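Local coordinates for protein hydrolase, alpha/beta hydrolase FOLD family (Staphylococcus aureus, PDB 2XMZ) that probably catalyses the formation of 2-succinyl-6-hydroxy-2,4-cyclohexadiene-1-carboxylate in menaquinone biosynthesis, as the synthase MenH, at residues Asp49-His53 against Ala187-Tyr191; Val149-Glu153 against Arg173-Leu177. All coordinates share one frame; numbering follows the deposited sequence.

Overall arrangement
Both contacts lie within the alpha/beta hydrolase fold, their centres about 16 Å and their nearest atoms about 6 Å apart. Contact 1 is wholly buried and ties helix 181-191 to the loop after strand 44-48 of the central sheet. Contact 2, nested within the chain loop that contact 1 closes, pairs helix 145-152 with helix 166-177 and is partly buried, its centre about 17 Å from the centre of the chain. The chemistry follows the place: in contact 1 a tyrosine hydroxyl and an imidazole, probably neutral, share a backbone carbonyl, whereas contact 2 uses two arginines, a carboxylate and an amide around an apolar centre. Helices 166-177 and 181-191 follow each other between strands 110-114 and 210-215.

Contact 1 of 2, residues Asp49-His53 against Ala187-Tyr191; sequences DLPGH and ALRDY
The Tyr191 ring receives the carbonyl oxygen of Pro51 at its hydroxyl edge, in the ring plane, while the His53 imidazole has the methyl of Ala187 at its own edge, with CE1 and CB 3.6 Å apart. Tyr191 OH donates to Pro51 O at 2.7 Å, lying in the carbonyl plane on a lone pair. The same oxygen takes a second bond from His53 ND1, at 3.0 Å and fairly straight (158° at the hydrogen); here the acceptor lies in the imidazole plane, but the donor stands 45° out of the carbonyl plane. Two donors thus grip one buried oxygen from different directions.

The CG of Tyr191 sits between its backbone N and carbonyl carbon (chi1 66°), and from there the long phenol reaches across from the helix. On its way the proline ring borders it, Pro51 CB lying 3.9 Å from Tyr191 CE2, and Leu50 CB approaches the hydroxyl to 3.6 Å. Proline suits the second position of this type II turn, and Gly52 readily takes the positive phi of the third; His53 N closes the turn on Leu50 O. Ala187 is small enough to lie beside the imidazole.

Beyond the contact, His53 NE2 accepts a hydrogen bond from the backbone N of Leu26, which helps fix the ring. Leu50 touches Met92 and Val96 of helix 92-103, the helix that follows the probable nucleophile elbow around Ser91. Because His53 gives the proton on ND1 to Pro51 and accepts at NE2 from Leu26, the imidazole is probably neutral, so the two donors on this carbonyl are probably both neutral, and this bond pair probably needs no charge of its own.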
ATOM      1  N   ASP A  49       6.929  -3.401   6.773  1.00 22.36           N
ATOM      2  CA  ASP A  49       6.168  -2.488   7.602  1.00 22.01           C
ATOM      3  C   ASP A  49       6.682  -1.067   7.394  1.00 20.47           C
ATOM      4  O   ASP A  49       7.867  -0.806   7.567  1.00 21.49           O
ATOM      5  CB  ASP A  49       6.296  -2.882   9.072  1.00 21.80           C
ATOM      6  CG  ASP A  49       5.429  -4.064   9.433  1.00 22.54           C
ATOM      7  OD1 ASP A  49       4.575  -4.437   8.608  1.00 22.86           O
ATOM      8  OD2 ASP A  49       5.610  -4.633  10.526  1.00 23.49           O
ATOM      9  N   LEU A  50       5.789  -0.165   7.026  1.00 19.32           N
ATOM     10  CA  LEU A  50       6.159   1.209   6.726  1.00 19.14           C
ATOM     11  C   LEU A  50       6.297   2.001   8.043  1.00 20.03           C
ATOM     12  O   LEU A  50       5.833   1.537   9.107  1.00 20.14           O
ATOM     13  CB  LEU A  50       5.132   1.836   5.752  1.00 18.33           C
ATOM     14  CG  LEU A  50       5.190   1.214   4.332  1.00 19.41           C
ATOM     15  CD1 LEU A  50       3.917   1.466   3.511  1.00 18.17           C
ATOM     16  CD2 LEU A  50       6.443   1.710   3.582  1.00 21.07           C
ATOM     17  N   PRO A  51       6.958   3.175   7.983  1.00 20.41           N
ATOM     18  CA  PRO A  51       7.225   3.947   9.194  1.00 21.23           C
ATOM     19  C   PRO A  51       5.982   4.123  10.070  1.00 21.24           C
ATOM     20  O   PRO A  51       4.887   4.523   9.581  1.00 20.38           O
ATOM     21  CB  PRO A  51       7.683   5.293   8.644  1.00 21.96           C
ATOM     22  CG  PRO A  51       8.379   4.917   7.353  1.00 21.30           C
ATOM     23  CD  PRO A  51       7.520   3.829   6.780  1.00 20.15           C
ATOM     24  N   GLY A  52       6.173   3.834  11.351  1.00 22.24           N
ATOM     25  CA  GLY A  52       5.114   3.916  12.365  1.00 21.84           C
ATOM     26  C   GLY A  52       4.192   2.713  12.465  1.00 21.70           C
ATOM     27  O   GLY A  52       3.407   2.613  13.414  1.00 21.99           O
ATOM     28  N   HIS A  53       4.242   1.821  11.484  1.00 20.46           N
ATOM     29  CA  HIS A  53       3.296   0.706  11.417  1.00 20.54           C
ATOM     30  C   HIS A  53       3.881  -0.652  11.794  1.00 21.81           C
ATOM     31  O   HIS A  53       5.034  -0.980  11.436  1.00 21.31           O
ATOM     32  CB  HIS A  53       2.688   0.601  10.019  1.00 19.22           C
ATOM     33  CG  HIS A  53       1.807   1.760   9.661  1.00 19.76           C
ATOM     34  ND1 HIS A  53       2.295   3.035   9.475  1.00 21.23           N
ATOM     35  CD2 HIS A  53       0.467   1.844   9.510  1.00 17.53           C
ATOM     36  CE1 HIS A  53       1.294   3.853   9.198  1.00 20.31           C
ATOM     37  NE2 HIS A  53       0.173   3.154   9.210  1.00 19.36           N
ATOM     38  N   ALA A 187       2.726   9.251  11.154  1.00 20.82           N
ATOM     39  CA  ALA A 187       2.550   8.789   9.767  1.00 21.74           C
ATOM     40  C   ALA A 187       1.676   9.756   8.964  1.00 22.02           C
ATOM     41  O   ALA A 187       2.039  10.147   7.843  1.00 23.24           O
ATOM     42  CB  ALA A 187       1.966   7.356   9.721  1.00 21.04           C
ATOM     43  N   LEU A 188       0.539  10.138   9.522  1.00 22.56           N
ATOM     44  CA  LEU A 188      -0.343  11.127   8.865  1.00 23.54           C
ATOM     45  C   LEU A 188       0.344  12.463   8.600  1.00 24.40           C
ATOM     46  O   LEU A 188       0.297  12.972   7.476  1.00 24.25           O
ATOM     47  CB  LEU A 188      -1.628  11.351   9.669  1.00 24.41           C
ATOM     48  CG  LEU A 188      -2.617  10.175   9.685  1.00 24.29           C
ATOM     49  CD1 LEU A 188      -3.738  10.440  10.688  1.00 24.99           C
ATOM     50  CD2 LEU A 188      -3.167   9.857   8.282  1.00 25.09           C
ATOM     51  N   ARG A 189       0.977  13.035   9.628  1.00 25.15           N
ATOM     52  CA  ARG A 189       1.637  14.338   9.458  1.00 25.46           C
ATOM     53  C   ARG A 189       2.805  14.305   8.466  1.00 24.31           C
ATOM     54  O   ARG A 189       2.998  15.262   7.726  1.00 24.97           O
ATOM     55  CB  ARG A 189       2.073  14.946  10.805  1.00 26.96           C
ATOM     56  CG  ARG A 189       0.940  15.028  11.864  1.00 30.58           C
ATOM     57  CD  ARG A 189       1.214  16.002  13.007  1.00 36.99           C
ATOM     58  NE  ARG A 189       0.642  15.547  14.285  1.00 41.00           N
ATOM     59  CZ  ARG A 189      -0.492  15.987  14.847  1.00 43.55           C
ATOM     60  NH1 ARG A 189      -1.275  16.910  14.260  1.00 44.66           N
ATOM     61  NH2 ARG A 189      -0.863  15.478  16.012  1.00 43.04           N
ATOM     62  N   ASP A 190       3.590  13.228   8.465  1.00 22.51           N
ATOM     63  CA  ASP A 190       4.808  13.147   7.641  1.00 22.09           C
ATOM     64  C   ASP A 190       4.591  12.589   6.243  1.00 21.41           C
ATOM     65  O   ASP A 190       5.247  13.025   5.315  1.00 22.23           O
ATOM     66  CB  ASP A 190       5.916  12.330   8.318  1.00 20.94           C
ATOM     67  CG  ASP A 190       6.413  12.966   9.578  1.00 22.22           C
ATOM     68  OD1 ASP A 190       5.876  14.024   9.952  1.00 22.74           O
ATOM     69  OD2 ASP A 190       7.327  12.403  10.194  1.00 22.20           O
ATOM     70  N   TYR A 191       3.707  11.616   6.080  1.00 21.68           N
ATOM     71  CA  TYR A 191       3.512  11.069   4.711  1.00 21.39           C
ATOM     72  C   TYR A 191       2.069  10.805   4.314  1.00 21.78           C
ATOM     73  O   TYR A 191       1.783  10.028   3.380  1.00 21.26           O
ATOM     74  CB  TYR A 191       4.449   9.903   4.384  1.00 20.81           C
ATOM     75  CG  TYR A 191       4.275   8.611   5.155  1.00 20.85           C
ATOM     76  CD1 TYR A 191       3.701   7.497   4.536  1.00 20.56           C
ATOM     77  CD2 TYR A 191       4.737   8.474   6.463  1.00 22.44           C
ATOM     78  CE1 TYR A 191       3.593   6.282   5.175  1.00 20.31           C
ATOM     79  CE2 TYR A 191       4.627   7.238   7.145  1.00 20.74           C
ATOM     80  CZ  TYR A 191       4.041   6.146   6.481  1.00 21.07           C
ATOM     81  OH  TYR A 191       3.903   4.903   7.066  1.00 18.01           O
TER

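Contact 2 of 2, residues Val149-Glu153 against Arg173-Leu177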
ATOM      1  N   VAL A 149     -10.247   4.210  15.758  1.00 33.58           N
ATOM      2  CA  VAL A 149     -10.642   3.033  14.969  1.00 32.48           C
ATOM      3  C   VAL A 149     -12.171   2.924  14.884  1.00 34.27           C
ATOM      4  O   VAL A 149     -12.714   2.616  13.825  1.00 33.11           O
ATOM      5  CB  VAL A 149     -10.021   1.720  15.532  1.00 32.65           C
ATOM      6  CG1 VAL A 149     -10.582   0.487  14.828  1.00 31.83           C
ATOM      7  CG2 VAL A 149      -8.498   1.726  15.373  1.00 30.64           C
ATOM      8  N   ASN A 150     -12.861   3.197  15.994  1.00 36.27           N
ATOM      9  CA  ASN A 150     -14.320   3.206  15.985  1.00 38.40           C
ATOM     10  C   ASN A 150     -14.884   4.142  14.904  1.00 38.89           C
ATOM     11  O   ASN A 150     -15.773   3.749  14.131  1.00 39.57           O
ATOM     12  CB  ASN A 150     -14.866   3.531  17.380  1.00 39.60           C
ATOM     13  CG  ASN A 150     -14.631   2.402  18.372  1.00 40.21           C
ATOM     14  OD1 ASN A 150     -14.316   1.269  17.991  1.00 40.70           O
ATOM     15  ND2 ASN A 150     -14.794   2.703  19.651  1.00 40.27           N
ATOM     16  N   ASP A 151     -14.328   5.355  14.824  1.00 39.16           N
ATOM     17  CA  ASP A 151     -14.724   6.334  13.812  1.00 39.42           C
ATOM     18  C   ASP A 151     -14.227   5.929  12.409  1.00 37.96           C
ATOM     19  O   ASP A 151     -14.961   6.067  11.434  1.00 38.02           O
ATOM     20  CB  ASP A 151     -14.212   7.736  14.175  1.00 39.29           C
ATOM     21  CG  ASP A 151     -14.960   8.364  15.344  1.00 42.45           C
ATOM     22  OD1 ASP A 151     -15.845   7.717  15.958  1.00 43.26           O
ATOM     23  OD2 ASP A 151     -14.658   9.539  15.651  1.00 44.17           O
ATOM     24  N   TRP A 152     -12.993   5.421  12.328  1.00 36.95           N
ATOM     25  CA  TRP A 152     -12.383   4.989  11.067  1.00 35.51           C
ATOM     26  C   TRP A 152     -13.218   3.905  10.397  1.00 35.69           C
ATOM     27  O   TRP A 152     -13.464   3.970   9.183  1.00 35.18           O
ATOM     28  CB  TRP A 152     -10.971   4.473  11.311  1.00 35.37           C
ATOM     29  CG  TRP A 152     -10.101   4.370  10.096  1.00 33.94           C
ATOM     30  CD1 TRP A 152      -9.681   3.224   9.484  1.00 33.25           C
ATOM     31  CD2 TRP A 152      -9.496   5.454   9.377  1.00 34.06           C
ATOM     32  NE1 TRP A 152      -8.849   3.527   8.425  1.00 32.35           N
ATOM     33  CE2 TRP A 152      -8.728   4.889   8.332  1.00 32.99           C
ATOM     34  CE3 TRP A 152      -9.527   6.847   9.514  1.00 35.22           C
ATOM     35  CZ2 TRP A 152      -8.009   5.672   7.411  1.00 33.75           C
ATOM     36  CZ3 TRP A 152      -8.808   7.628   8.593  1.00 35.80           C
ATOM     37  CH2 TRP A 152      -8.059   7.034   7.563  1.00 33.42           C
ATOM     38  N   GLU A 153     -13.652   2.925  11.193  1.00 35.43           N
ATOM     39  CA  GLU A 153     -14.569   1.859  10.759  1.00 36.03           C
ATOM     40  C   GLU A 153     -15.836   2.362  10.062  1.00 36.04           C
ATOM     41  O   GLU A 153     -16.410   1.650   9.251  1.00 36.77           O
ATOM     42  CB  GLU A 153     -15.026   1.025  11.960  1.00 37.40           C
ATOM     43  CG  GLU A 153     -14.018   0.015  12.489  1.00 38.94           C
ATOM     44  CD  GLU A 153     -14.587  -0.878  13.590  1.00 41.95           C
ATOM     45  OE1 GLU A 153     -15.797  -0.787  13.896  1.00 42.59           O
ATOM     46  OE2 GLU A 153     -13.822  -1.693  14.144  1.00 44.14           O
ATOM     47  N   ARG A 173     -10.018  -5.107  12.638  1.00 33.99           N
ATOM     48  CA  ARG A 173     -10.151  -4.278  13.846  1.00 34.52           C
ATOM     49  C   ARG A 173      -8.961  -4.446  14.796  1.00 34.85           C
ATOM     50  O   ARG A 173      -8.462  -3.471  15.356  1.00 33.91           O
ATOM     51  CB  ARG A 173     -11.468  -4.574  14.594  1.00 35.67           C
ATOM     52  CG  ARG A 173     -11.700  -3.650  15.782  1.00 35.63           C
ATOM     53  CD  ARG A 173     -13.032  -3.865  16.470  1.00 36.17           C
ATOM     54  NE  ARG A 173     -13.102  -3.108  17.717  1.00 35.72           N
ATOM     55  CZ  ARG A 173     -13.327  -1.797  17.807  1.00 35.65           C
ATOM     56  NH1 ARG A 173     -13.356  -1.224  18.999  1.00 34.82           N
ATOM     57  NH2 ARG A 173     -13.523  -1.053  16.714  1.00 32.87           N
ATOM     58  N   GLN A 174      -8.519  -5.689  14.963  1.00 35.87           N
ATOM     59  CA  GLN A 174      -7.387  -6.003  15.817  1.00 36.53           C
ATOM     60  C   GLN A 174      -6.101  -5.393  15.279  1.00 35.10           C
ATOM     61  O   GLN A 174      -5.306  -4.840  16.055  1.00 35.56           O
ATOM     62  CB  GLN A 174      -7.260  -7.534  15.992  1.00 37.86           C
ATOM     63  CG  GLN A 174      -5.968  -8.023  16.643  0.50 38.57           C
ATOM     64  CD  GLN A 174      -4.780  -8.039  15.693  0.50 38.02           C
ATOM     65  OE1 GLN A 174      -3.662  -7.686  16.077  0.50 37.32           O
ATOM     66  NE2 GLN A 174      -5.022  -8.431  14.439  0.50 39.45           N
ATOM     67  N   GLN A 175      -5.903  -5.498  13.961  1.00 34.04           N
ATOM     68  CA  GLN A 175      -4.727  -4.961  13.295  1.00 31.79           C
ATOM     69  C   GLN A 175      -4.657  -3.444  13.470  1.00 29.80           C
ATOM     70  O   GLN A 175      -3.576  -2.887  13.698  1.00 29.43           O
ATOM     71  CB  GLN A 175      -4.722  -5.333  11.816  1.00 31.61           C
ATOM     72  CG  GLN A 175      -4.130  -6.723  11.493  1.00 35.14           C
ATOM     73  CD  GLN A 175      -4.508  -7.243  10.108  1.00 37.34           C
ATOM     74  OE1 GLN A 175      -4.967  -6.486   9.242  1.00 37.77           O
ATOM     75  NE2 GLN A 175      -4.312  -8.542   9.892  1.00 39.37           N
ATOM     76  N   ARG A 176      -5.811  -2.787  13.379  1.00 27.75           N
ATOM     77  CA  ARG A 176      -5.898  -1.340  13.592  1.00 26.34           C
ATOM     78  C   ARG A 176      -5.633  -0.958  15.075  1.00 26.05           C
ATOM     79  O   ARG A 176      -4.861  -0.033  15.369  1.00 24.04           O
ATOM     80  CB  ARG A 176      -7.275  -0.823  13.134  1.00 26.32           C
ATOM     81  CG  ARG A 176      -7.568  -1.040  11.616  1.00 26.00           C
ATOM     82  CD  ARG A 176      -8.954  -0.519  11.271  1.00 25.99           C
ATOM     83  NE  ARG A 176      -9.198  -0.421   9.831  1.00 24.27           N
ATOM     84  CZ  ARG A 176     -10.404  -0.421   9.270  1.00 23.33           C
ATOM     85  NH1 ARG A 176     -11.503  -0.523  10.017  1.00 23.10           N
ATOM     86  NH2 ARG A 176     -10.511  -0.312   7.950  1.00 24.98           N
ATOM     87  N   LEU A 177      -6.269  -1.686  15.997  1.00 27.61           N
ATOM     88  CA  LEU A 177      -6.177  -1.407  17.443  1.00 28.35           C
ATOM     89  C   LEU A 177      -4.772  -1.624  17.984  1.00 28.48           C
ATOM     90  O   LEU A 177      -4.383  -1.050  19.016  1.00 28.87           O
ATOM     91  CB  LEU A 177      -7.183  -2.260  18.226  1.00 30.59           C
ATOM     92  CG  LEU A 177      -8.682  -1.954  18.013  1.00 31.10           C
ATOM     93  CD1 LEU A 177      -9.574  -2.925  18.805  1.00 31.44           C
ATOM     94  CD2 LEU A 177      -9.006  -0.523  18.370  1.00 31.67           C
TER
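Asn150 OD1 is gripped by both terminal nitrogens of Arg173, at 2.8 Å from NH2 and 2.9 Å from NH1. Amide and guanidinium are nearly coplanar. NH1 arrives on a lone pair in the carbonyl plane, whereas NH2 lies nearly along the C=O axis; sharing one acceptor bends both bonds. NH2 also makes a salt bridge to Glu153 OE2 at 2.7 Å, a straighter bond (159° at the hydrogen). This carboxylate stands steeply to the guanidinium, 72° between planes, and the nitrogen meets OE2 from above the carboxylate plane. Arg173 reaches both partners with CG anti to its backbone N (chi1 -175°) and the chain extended to NE.

One helical turn on, Arg176 lays its guanidinium against the rim of the Trp152 indole: CD1 sits 3.6 Å above the guanidinium plane, over its centre, and the two planes are almost perpendicular. Phe158 adds a cation-pi contact to this arginine. Between the two arginines Val149 fills the helix interface, its CG2 3.6 Å from Arg176 CB and its CB 3.8 Å from Leu177 CD2. A compact branched residue fits where the helices come close, Val149 and Arg176 having CA atoms 6.6 Å apart.

These interactions clasp two helices of the lid inserted between strands 110-114 and 210-215, where the indole also meets Phe25 and Phe148 and lies near, without touching, the probable Ser91-His245-Asp218 triad. Chemically, the Glu153 carboxylate pairs with Arg173 and, with OE2 4.9 Å from Arg176 NH1, probably also eases the second positive charge, which has Trp152 and Phe158 beside it.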